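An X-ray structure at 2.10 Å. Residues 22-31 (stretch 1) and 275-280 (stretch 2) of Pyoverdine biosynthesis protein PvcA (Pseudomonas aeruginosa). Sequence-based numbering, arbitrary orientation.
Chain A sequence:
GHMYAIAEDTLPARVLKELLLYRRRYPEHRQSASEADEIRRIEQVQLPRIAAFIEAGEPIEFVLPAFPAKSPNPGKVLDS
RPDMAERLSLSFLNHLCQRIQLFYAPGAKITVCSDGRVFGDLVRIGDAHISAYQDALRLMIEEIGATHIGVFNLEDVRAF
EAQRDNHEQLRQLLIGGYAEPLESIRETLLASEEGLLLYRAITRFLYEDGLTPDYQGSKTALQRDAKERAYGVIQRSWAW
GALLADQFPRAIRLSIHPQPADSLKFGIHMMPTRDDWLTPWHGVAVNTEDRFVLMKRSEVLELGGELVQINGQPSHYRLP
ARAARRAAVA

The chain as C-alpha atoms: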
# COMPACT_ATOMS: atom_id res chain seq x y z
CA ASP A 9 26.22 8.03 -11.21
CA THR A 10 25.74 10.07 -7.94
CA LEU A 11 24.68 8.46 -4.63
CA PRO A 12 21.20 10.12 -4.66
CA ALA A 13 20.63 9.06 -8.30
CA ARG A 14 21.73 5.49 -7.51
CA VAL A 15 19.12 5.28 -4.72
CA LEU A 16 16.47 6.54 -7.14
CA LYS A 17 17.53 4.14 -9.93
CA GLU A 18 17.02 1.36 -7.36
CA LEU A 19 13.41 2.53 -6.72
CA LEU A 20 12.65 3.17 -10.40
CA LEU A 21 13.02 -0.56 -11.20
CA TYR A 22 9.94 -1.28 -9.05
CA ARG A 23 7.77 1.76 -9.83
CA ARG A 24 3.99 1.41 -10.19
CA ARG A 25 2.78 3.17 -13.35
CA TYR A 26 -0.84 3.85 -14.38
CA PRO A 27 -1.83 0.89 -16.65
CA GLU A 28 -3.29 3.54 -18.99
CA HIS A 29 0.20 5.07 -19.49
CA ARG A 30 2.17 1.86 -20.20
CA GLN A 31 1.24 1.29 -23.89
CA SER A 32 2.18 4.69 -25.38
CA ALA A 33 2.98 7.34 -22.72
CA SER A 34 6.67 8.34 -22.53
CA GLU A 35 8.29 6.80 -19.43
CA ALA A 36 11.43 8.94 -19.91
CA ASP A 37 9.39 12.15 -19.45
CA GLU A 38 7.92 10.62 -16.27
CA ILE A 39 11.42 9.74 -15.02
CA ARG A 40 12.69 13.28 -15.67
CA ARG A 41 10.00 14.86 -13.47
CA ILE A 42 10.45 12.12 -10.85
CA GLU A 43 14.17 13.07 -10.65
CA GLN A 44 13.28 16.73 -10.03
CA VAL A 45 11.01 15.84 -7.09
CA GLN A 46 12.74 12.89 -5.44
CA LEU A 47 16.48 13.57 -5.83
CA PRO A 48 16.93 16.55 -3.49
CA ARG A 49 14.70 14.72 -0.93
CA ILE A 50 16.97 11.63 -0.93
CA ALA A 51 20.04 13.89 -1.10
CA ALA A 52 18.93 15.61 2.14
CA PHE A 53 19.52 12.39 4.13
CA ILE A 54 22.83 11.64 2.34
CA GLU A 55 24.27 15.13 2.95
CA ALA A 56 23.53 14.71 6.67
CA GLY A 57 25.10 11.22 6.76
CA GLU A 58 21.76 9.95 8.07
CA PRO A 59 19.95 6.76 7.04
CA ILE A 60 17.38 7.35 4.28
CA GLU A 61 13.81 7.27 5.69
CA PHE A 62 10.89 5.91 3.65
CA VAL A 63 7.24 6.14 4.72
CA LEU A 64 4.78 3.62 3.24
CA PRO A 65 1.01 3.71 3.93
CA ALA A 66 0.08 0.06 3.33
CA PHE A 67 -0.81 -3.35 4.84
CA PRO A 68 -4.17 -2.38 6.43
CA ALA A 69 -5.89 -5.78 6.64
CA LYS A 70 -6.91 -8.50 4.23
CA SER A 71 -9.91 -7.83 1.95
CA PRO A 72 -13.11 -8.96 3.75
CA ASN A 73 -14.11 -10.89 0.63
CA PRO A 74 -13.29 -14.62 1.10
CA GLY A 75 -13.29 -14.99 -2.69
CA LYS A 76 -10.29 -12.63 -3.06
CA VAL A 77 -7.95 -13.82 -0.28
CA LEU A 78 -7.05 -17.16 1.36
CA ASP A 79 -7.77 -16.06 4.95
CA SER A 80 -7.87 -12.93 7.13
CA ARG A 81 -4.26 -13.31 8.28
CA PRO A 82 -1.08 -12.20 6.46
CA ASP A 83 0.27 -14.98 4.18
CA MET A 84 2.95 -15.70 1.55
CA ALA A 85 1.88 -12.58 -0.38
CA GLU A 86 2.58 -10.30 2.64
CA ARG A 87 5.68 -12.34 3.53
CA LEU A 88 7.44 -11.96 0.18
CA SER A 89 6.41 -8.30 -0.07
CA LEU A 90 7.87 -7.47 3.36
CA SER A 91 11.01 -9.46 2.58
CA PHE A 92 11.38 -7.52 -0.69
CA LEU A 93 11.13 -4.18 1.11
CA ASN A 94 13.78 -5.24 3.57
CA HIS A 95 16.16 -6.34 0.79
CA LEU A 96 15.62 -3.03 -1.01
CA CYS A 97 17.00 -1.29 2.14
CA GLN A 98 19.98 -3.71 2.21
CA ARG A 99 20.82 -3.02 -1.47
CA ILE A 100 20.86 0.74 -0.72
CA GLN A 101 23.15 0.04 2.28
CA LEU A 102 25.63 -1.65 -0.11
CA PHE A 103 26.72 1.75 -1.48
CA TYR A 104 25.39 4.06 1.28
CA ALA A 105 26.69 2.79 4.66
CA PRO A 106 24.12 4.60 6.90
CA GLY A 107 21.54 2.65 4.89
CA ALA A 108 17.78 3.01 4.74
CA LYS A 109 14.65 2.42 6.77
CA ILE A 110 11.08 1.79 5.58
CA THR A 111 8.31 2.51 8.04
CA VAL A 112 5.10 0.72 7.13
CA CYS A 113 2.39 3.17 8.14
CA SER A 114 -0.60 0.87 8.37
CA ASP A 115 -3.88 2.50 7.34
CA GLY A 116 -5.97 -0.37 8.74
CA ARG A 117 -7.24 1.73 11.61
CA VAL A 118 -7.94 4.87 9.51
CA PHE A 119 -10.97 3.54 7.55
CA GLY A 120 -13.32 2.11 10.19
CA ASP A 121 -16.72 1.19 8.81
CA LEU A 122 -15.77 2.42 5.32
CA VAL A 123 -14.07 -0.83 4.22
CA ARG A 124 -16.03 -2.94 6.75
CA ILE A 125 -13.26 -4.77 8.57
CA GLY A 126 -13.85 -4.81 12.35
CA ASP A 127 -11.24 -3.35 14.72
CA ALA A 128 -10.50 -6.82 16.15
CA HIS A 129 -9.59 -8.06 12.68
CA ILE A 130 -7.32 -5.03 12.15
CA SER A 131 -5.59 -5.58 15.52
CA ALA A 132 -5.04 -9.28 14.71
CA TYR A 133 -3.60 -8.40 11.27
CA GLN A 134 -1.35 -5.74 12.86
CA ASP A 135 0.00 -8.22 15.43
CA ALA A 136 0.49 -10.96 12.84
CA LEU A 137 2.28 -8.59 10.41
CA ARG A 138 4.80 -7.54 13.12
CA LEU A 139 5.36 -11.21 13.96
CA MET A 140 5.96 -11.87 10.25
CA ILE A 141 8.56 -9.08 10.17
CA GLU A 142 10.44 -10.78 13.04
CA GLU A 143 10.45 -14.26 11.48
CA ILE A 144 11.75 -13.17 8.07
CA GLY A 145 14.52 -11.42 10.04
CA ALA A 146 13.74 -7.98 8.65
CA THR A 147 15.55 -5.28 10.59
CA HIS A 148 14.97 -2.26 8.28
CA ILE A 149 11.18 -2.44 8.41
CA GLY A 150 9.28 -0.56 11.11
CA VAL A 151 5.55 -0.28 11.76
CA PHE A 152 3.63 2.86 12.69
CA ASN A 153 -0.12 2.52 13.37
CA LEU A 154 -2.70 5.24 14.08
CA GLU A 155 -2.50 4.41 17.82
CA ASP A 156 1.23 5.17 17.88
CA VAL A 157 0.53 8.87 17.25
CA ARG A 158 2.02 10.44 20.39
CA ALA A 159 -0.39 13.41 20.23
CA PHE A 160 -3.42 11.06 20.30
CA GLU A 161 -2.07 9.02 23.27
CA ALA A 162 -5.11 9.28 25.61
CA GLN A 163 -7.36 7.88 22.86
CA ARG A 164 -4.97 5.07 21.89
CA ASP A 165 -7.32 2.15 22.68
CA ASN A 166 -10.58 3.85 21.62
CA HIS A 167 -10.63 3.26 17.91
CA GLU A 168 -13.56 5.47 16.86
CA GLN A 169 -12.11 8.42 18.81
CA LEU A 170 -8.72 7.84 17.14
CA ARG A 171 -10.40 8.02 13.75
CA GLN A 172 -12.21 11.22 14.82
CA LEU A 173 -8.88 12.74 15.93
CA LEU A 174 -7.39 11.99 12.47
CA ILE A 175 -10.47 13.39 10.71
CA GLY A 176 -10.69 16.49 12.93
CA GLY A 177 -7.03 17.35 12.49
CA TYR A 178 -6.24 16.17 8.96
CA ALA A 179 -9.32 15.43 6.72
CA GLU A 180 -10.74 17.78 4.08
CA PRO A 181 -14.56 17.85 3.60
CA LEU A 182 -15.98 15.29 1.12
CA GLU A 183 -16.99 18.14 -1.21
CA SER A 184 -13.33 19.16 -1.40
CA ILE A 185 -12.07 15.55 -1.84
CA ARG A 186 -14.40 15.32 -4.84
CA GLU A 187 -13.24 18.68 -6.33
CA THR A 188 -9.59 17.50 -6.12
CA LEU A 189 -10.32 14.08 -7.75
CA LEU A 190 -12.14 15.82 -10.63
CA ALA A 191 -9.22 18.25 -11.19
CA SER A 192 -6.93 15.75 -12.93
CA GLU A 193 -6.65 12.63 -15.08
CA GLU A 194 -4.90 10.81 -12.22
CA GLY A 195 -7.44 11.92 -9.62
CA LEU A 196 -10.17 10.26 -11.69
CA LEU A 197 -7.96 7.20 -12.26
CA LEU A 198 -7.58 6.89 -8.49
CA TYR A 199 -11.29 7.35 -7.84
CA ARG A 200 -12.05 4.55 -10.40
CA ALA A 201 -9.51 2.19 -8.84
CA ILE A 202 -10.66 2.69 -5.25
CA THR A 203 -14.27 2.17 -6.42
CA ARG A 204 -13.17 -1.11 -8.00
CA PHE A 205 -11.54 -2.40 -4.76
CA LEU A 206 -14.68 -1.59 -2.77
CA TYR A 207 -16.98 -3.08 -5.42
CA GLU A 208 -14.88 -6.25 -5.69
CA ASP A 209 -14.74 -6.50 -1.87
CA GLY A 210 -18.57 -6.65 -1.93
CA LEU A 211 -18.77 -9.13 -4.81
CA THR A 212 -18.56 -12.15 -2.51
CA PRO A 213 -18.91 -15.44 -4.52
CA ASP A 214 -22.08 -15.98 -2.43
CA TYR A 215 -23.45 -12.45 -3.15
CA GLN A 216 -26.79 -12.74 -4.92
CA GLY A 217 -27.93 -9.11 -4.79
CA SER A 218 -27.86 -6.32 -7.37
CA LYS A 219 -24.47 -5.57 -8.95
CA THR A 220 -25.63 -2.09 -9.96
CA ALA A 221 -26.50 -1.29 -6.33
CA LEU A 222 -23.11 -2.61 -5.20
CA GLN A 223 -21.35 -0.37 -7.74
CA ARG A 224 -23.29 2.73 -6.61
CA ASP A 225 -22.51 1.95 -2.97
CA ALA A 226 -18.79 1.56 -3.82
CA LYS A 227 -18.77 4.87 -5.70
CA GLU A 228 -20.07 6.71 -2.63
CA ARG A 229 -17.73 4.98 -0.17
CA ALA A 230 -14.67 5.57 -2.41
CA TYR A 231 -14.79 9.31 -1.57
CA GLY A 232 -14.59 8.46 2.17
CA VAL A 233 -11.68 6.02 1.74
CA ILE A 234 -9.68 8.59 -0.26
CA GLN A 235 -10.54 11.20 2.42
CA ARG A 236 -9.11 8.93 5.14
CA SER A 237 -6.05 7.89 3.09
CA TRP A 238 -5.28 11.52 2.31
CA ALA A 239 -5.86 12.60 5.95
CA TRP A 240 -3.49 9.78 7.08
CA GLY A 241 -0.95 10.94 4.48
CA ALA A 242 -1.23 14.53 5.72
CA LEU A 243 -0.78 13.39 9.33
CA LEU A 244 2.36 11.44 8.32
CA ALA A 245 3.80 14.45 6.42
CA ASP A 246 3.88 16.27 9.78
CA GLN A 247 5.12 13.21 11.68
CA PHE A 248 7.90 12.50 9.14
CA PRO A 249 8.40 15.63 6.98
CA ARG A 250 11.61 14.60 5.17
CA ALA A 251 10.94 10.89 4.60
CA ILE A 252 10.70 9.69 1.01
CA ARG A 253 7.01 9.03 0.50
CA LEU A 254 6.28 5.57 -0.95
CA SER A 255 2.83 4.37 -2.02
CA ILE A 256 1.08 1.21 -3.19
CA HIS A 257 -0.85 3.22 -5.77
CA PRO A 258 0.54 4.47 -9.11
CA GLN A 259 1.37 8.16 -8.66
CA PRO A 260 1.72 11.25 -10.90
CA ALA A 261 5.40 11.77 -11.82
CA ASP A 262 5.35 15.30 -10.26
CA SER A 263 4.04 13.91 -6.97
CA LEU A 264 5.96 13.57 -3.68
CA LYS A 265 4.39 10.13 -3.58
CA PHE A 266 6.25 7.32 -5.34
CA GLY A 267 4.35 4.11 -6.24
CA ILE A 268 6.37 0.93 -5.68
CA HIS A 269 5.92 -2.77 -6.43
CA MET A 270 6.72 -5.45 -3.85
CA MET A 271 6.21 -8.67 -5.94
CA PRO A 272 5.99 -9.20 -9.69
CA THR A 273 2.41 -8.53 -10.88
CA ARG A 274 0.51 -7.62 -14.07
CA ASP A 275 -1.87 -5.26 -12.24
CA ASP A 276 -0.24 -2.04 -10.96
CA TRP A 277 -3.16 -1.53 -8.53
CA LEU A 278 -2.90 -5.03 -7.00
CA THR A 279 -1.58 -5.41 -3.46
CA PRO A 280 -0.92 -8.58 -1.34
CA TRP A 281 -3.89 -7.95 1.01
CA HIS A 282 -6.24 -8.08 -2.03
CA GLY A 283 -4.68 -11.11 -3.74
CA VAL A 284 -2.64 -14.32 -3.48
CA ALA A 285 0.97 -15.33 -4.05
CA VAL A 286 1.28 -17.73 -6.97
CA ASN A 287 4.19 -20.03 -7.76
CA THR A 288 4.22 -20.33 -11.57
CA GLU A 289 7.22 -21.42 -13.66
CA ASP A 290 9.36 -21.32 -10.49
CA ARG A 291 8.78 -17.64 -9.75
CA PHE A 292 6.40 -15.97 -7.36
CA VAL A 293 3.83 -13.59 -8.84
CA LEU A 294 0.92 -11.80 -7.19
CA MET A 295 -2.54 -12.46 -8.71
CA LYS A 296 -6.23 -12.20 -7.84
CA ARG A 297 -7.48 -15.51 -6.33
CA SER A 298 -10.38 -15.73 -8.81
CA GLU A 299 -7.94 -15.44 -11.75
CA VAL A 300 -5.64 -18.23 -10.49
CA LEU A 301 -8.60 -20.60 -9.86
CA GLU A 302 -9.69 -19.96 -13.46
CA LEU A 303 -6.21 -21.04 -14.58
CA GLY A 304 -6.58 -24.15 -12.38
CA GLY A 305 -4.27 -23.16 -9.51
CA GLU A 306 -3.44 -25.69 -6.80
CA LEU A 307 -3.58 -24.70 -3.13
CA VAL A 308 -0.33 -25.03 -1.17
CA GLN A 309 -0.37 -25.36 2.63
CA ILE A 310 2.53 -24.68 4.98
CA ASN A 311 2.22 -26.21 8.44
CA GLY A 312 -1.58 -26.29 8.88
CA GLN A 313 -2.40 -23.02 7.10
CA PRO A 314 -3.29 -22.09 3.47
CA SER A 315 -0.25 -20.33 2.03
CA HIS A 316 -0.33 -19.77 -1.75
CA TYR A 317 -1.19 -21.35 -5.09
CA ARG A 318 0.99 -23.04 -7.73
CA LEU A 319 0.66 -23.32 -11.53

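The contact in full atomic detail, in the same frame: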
# COMPACT_ATOMS: atom_id res chain seq x y z
N TYR A 22 11.14 -0.70 -9.66
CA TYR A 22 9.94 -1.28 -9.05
C TYR A 22 8.75 -0.31 -9.01
O TYR A 22 7.81 -0.49 -8.22
CB TYR A 22 10.27 -1.76 -7.63
CG TYR A 22 11.44 -2.72 -7.59
CD1 TYR A 22 11.28 -4.06 -7.97
CD2 TYR A 22 12.71 -2.29 -7.22
CE1 TYR A 22 12.35 -4.94 -7.96
CE2 TYR A 22 13.79 -3.17 -7.21
CZ TYR A 22 13.60 -4.49 -7.57
OH TYR A 22 14.65 -5.36 -7.57
N ARG A 23 8.78 0.70 -9.87
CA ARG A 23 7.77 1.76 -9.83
C ARG A 23 6.42 1.28 -10.39
O ARG A 23 6.35 0.63 -11.44
CB ARG A 23 8.28 3.01 -10.57
CG ARG A 23 7.38 4.23 -10.38
CD ARG A 23 7.93 5.49 -11.02
NE ARG A 23 8.08 5.39 -12.47
CZ ARG A 23 7.28 5.96 -13.37
NH1 ARG A 23 6.24 6.71 -12.99
NH2 ARG A 23 7.53 5.78 -14.67
N ARG A 24 5.35 1.59 -9.66
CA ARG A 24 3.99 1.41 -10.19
C ARG A 24 3.69 2.54 -11.16
O ARG A 24 3.91 3.72 -10.83
CB ARG A 24 2.96 1.45 -9.08
CG ARG A 24 3.04 0.32 -8.14
CD ARG A 24 1.95 0.40 -7.11
NE ARG A 24 2.30 -0.51 -6.02
CZ ARG A 24 1.76 -1.70 -5.79
NH1 ARG A 24 0.78 -2.18 -6.56
NH2 ARG A 24 2.19 -2.41 -4.77
N ARG A 25 3.23 2.19 -12.36
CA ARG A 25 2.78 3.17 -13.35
C ARG A 25 1.28 2.97 -13.54
O ARG A 25 0.78 1.87 -13.26
CB ARG A 25 3.48 2.94 -14.69
CG ARG A 25 5.00 3.07 -14.67
CD ARG A 25 5.57 3.00 -16.08
NE ARG A 25 5.14 4.14 -16.89
CZ ARG A 25 5.13 4.16 -18.23
NH1 ARG A 25 5.50 3.10 -18.93
NH2 ARG A 25 4.72 5.26 -18.86
N TYR A 26 0.56 4.00 -13.98
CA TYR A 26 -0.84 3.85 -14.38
C TYR A 26 -0.89 2.91 -15.58
O TYR A 26 -0.19 3.15 -16.56
CB TYR A 26 -1.48 5.21 -14.70
CG TYR A 26 -1.61 6.11 -13.49
CD1 TYR A 26 -2.66 5.96 -12.58
CD2 TYR A 26 -0.64 7.09 -13.24
CE1 TYR A 26 -2.77 6.79 -11.47
CE2 TYR A 26 -0.74 7.93 -12.12
CZ TYR A 26 -1.80 7.77 -11.25
OH TYR A 26 -1.89 8.57 -10.16
N PRO A 27 -1.70 1.83 -15.50
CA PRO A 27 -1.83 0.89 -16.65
C PRO A 27 -2.13 1.65 -17.95
O PRO A 27 -1.63 1.27 -19.01
CB PRO A 27 -3.02 0.01 -16.26
CG PRO A 27 -3.03 0.04 -14.76
CD PRO A 27 -2.55 1.41 -14.36
N GLU A 28 -2.92 2.71 -17.84
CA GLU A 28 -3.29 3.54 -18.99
C GLU A 28 -2.11 4.26 -19.67
O GLU A 28 -2.21 4.68 -20.82
CB GLU A 28 -4.38 4.56 -18.58
CG GLU A 28 -5.73 3.91 -18.22
CD GLU A 28 -5.81 3.35 -16.80
OE1 GLU A 28 -4.82 3.47 -16.02
OE2 GLU A 28 -6.88 2.81 -16.43
N HIS A 29 -0.99 4.38 -18.96
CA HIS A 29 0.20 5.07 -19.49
C HIS A 29 1.26 4.13 -20.08
O HIS A 29 2.17 4.58 -20.76
CB HIS A 29 0.86 5.96 -18.43
CG HIS A 29 -0.03 7.04 -17.90
ND1 HIS A 29 0.28 7.75 -16.76
CD2 HIS A 29 -1.21 7.53 -18.34
CE1 HIS A 29 -0.67 8.64 -16.52
NE2 HIS A 29 -1.59 8.52 -17.46
N ARG A 30 1.14 2.83 -19.81
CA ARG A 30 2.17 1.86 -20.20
C ARG A 30 2.35 1.68 -21.72
O ARG A 30 3.48 1.62 -22.20
CB ARG A 30 1.94 0.50 -19.52
CG ARG A 30 2.11 0.52 -18.00
CD ARG A 30 2.29 -0.89 -17.42
NE ARG A 30 2.74 -0.86 -16.03
CZ ARG A 30 4.02 -0.83 -15.64
NH1 ARG A 30 5.00 -0.84 -16.53
NH2 ARG A 30 4.31 -0.80 -14.34
N GLN A 31 1.23 1.62 -22.45
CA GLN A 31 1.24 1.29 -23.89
C GLN A 31 1.89 2.34 -24.79
O GLN A 31 2.59 1.98 -25.74
CB GLN A 31 -0.18 0.97 -24.38
N ASP A 275 -0.99 -6.35 -12.63
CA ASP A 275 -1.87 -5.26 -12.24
C ASP A 275 -1.15 -4.31 -11.30
O ASP A 275 -0.80 -4.68 -10.18
CB ASP A 275 -3.14 -5.81 -11.58
CG ASP A 275 -4.12 -4.73 -11.14
OD1 ASP A 275 -3.89 -3.51 -11.38
OD2 ASP A 275 -5.13 -5.11 -10.52
N ASP A 276 -0.93 -3.07 -11.77
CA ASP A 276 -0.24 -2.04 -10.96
C ASP A 276 -1.01 -1.59 -9.72
O ASP A 276 -0.42 -1.01 -8.81
CB ASP A 276 0.08 -0.80 -11.82
CG ASP A 276 1.20 -1.05 -12.81
OD1 ASP A 276 2.40 -0.96 -12.43
OD2 ASP A 276 0.87 -1.33 -13.98
N TRP A 277 -2.33 -1.83 -9.70
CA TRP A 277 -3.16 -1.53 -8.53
C TRP A 277 -3.23 -2.68 -7.49
O TRP A 277 -3.76 -2.49 -6.39
CB TRP A 277 -4.59 -1.15 -8.97
CG TRP A 277 -4.65 0.19 -9.65
CD1 TRP A 277 -4.66 0.43 -11.00
CD2 TRP A 277 -4.68 1.48 -9.01
NE1 TRP A 277 -4.70 1.79 -11.23
CE2 TRP A 277 -4.71 2.45 -10.03
CE3 TRP A 277 -4.69 1.90 -7.68
CZ2 TRP A 277 -4.75 3.83 -9.76
CZ3 TRP A 277 -4.74 3.28 -7.41
CH2 TRP A 277 -4.76 4.22 -8.45
N LEU A 278 -2.72 -3.86 -7.85
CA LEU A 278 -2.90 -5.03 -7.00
C LEU A 278 -1.89 -5.03 -5.86
O LEU A 278 -0.71 -4.79 -6.08
CB LEU A 278 -2.78 -6.33 -7.81
CG LEU A 278 -3.15 -7.64 -7.09
CD1 LEU A 278 -4.58 -7.59 -6.52
CD2 LEU A 278 -3.01 -8.83 -8.05
N THR A 279 -2.39 -5.32 -4.66
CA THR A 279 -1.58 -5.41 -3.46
C THR A 279 -1.82 -6.77 -2.77
O THR A 279 -2.87 -7.39 -2.98
CB THR A 279 -1.88 -4.26 -2.51
OG1 THR A 279 -3.25 -4.32 -2.12
CG2 THR A 279 -1.59 -2.89 -3.18
N PRO A 280 -0.84 -7.25 -1.97
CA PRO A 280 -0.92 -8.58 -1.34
C PRO A 280 -2.12 -8.83 -0.41
O PRO A 280 -2.52 -9.98 -0.25
CB PRO A 280 0.40 -8.70 -0.57
CG PRO A 280 0.97 -7.32 -0.50
CD PRO A 280 0.45 -6.59 -1.69
O HOH W 1 1.85 -5.07 -4.74
O HOH W 2 -5.40 3.47 -13.38

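Contact between residues 22-31 and 275-280 of PvcA, two segments at least 246 residues apart in sequence wherever they touch. The interface is small, 402 Å² summed over both sides, and is built largely around Asp276, which has the largest area covered by the opposing stretch and points its CA-to-CB bond toward it.

A two-pronged salt bridge joins Arg30 to Asp276. Arg30 NH2 donates to Asp276 OD1 at 2.7 Å and Arg30 NE donates to Asp276 OD2 at 2.8 Å, so the carboxylate meets the edge of the guanidinium with one oxygen per nitrogen. The nearly extended Arg30 side chain (m, t, t for chi1 to chi3) starts from a weakly bonded helix at about 27-30 and carries its charge from an exposed position to the buried acid. Asp276 OD1 also accepts a hydrogen bond from the backbone, Arg25 N to Asp276 OD1, 3.3 Å. Arg25 O lies 3.4 Å from Asp276 OD1 and 3.3 Å from Asp276 OD2; these are close approaches of acceptors, without a hydrogen bond, beside a carboxylate whose charge is met by Arg30.

Arg24, also buried, reaches the turn instead of the carboxylate. Its CA-to-CB bond points sideways, but the long side chain brings Arg24 NH1 to two carbonyls, Asp276 O at 2.8 Å and Leu278 O at 3.0 Å, both at the guanidinium edge and nearly in line with the N-H bonds. The two acceptors belong to a type I turn from Asp275 to Leu278, closed by Leu278 N to Asp275 O (3.1 Å) and braced by Trp277 N to Asp275 OD1 (2.8 Å). An arginine suits this place because a single terminal nitrogen can offer one hydrogen to each carbonyl.

Two waters bridge the stretches. Water 1 accepts from Arg24 NH2 (2.7 Å) and donates to Leu278 O (2.9 Å), adding a second link between these residues. Water 2 accepts from Trp277 NE1 (2.8 Å) and donates to Glu28 OE1 (2.7 Å), satisfying the indole nitrogen and tying it to a glutamate that makes no direct contact.

Apolar packing involves Tyr26, Pro27 and Trp277. The CA-to-CB bonds of Tyr26 and Trp277 point away from the opposing stretch, yet both rings swing back so that Tyr26 CE1 lies 4.0 Å from Trp277 CZ2. Pro27 packs against the same indole, with Pro27 CD 4.1 Å from Trp277 CD1. Broad indole carbon surface thus serves both neighbours, while its nitrogen remains available to water.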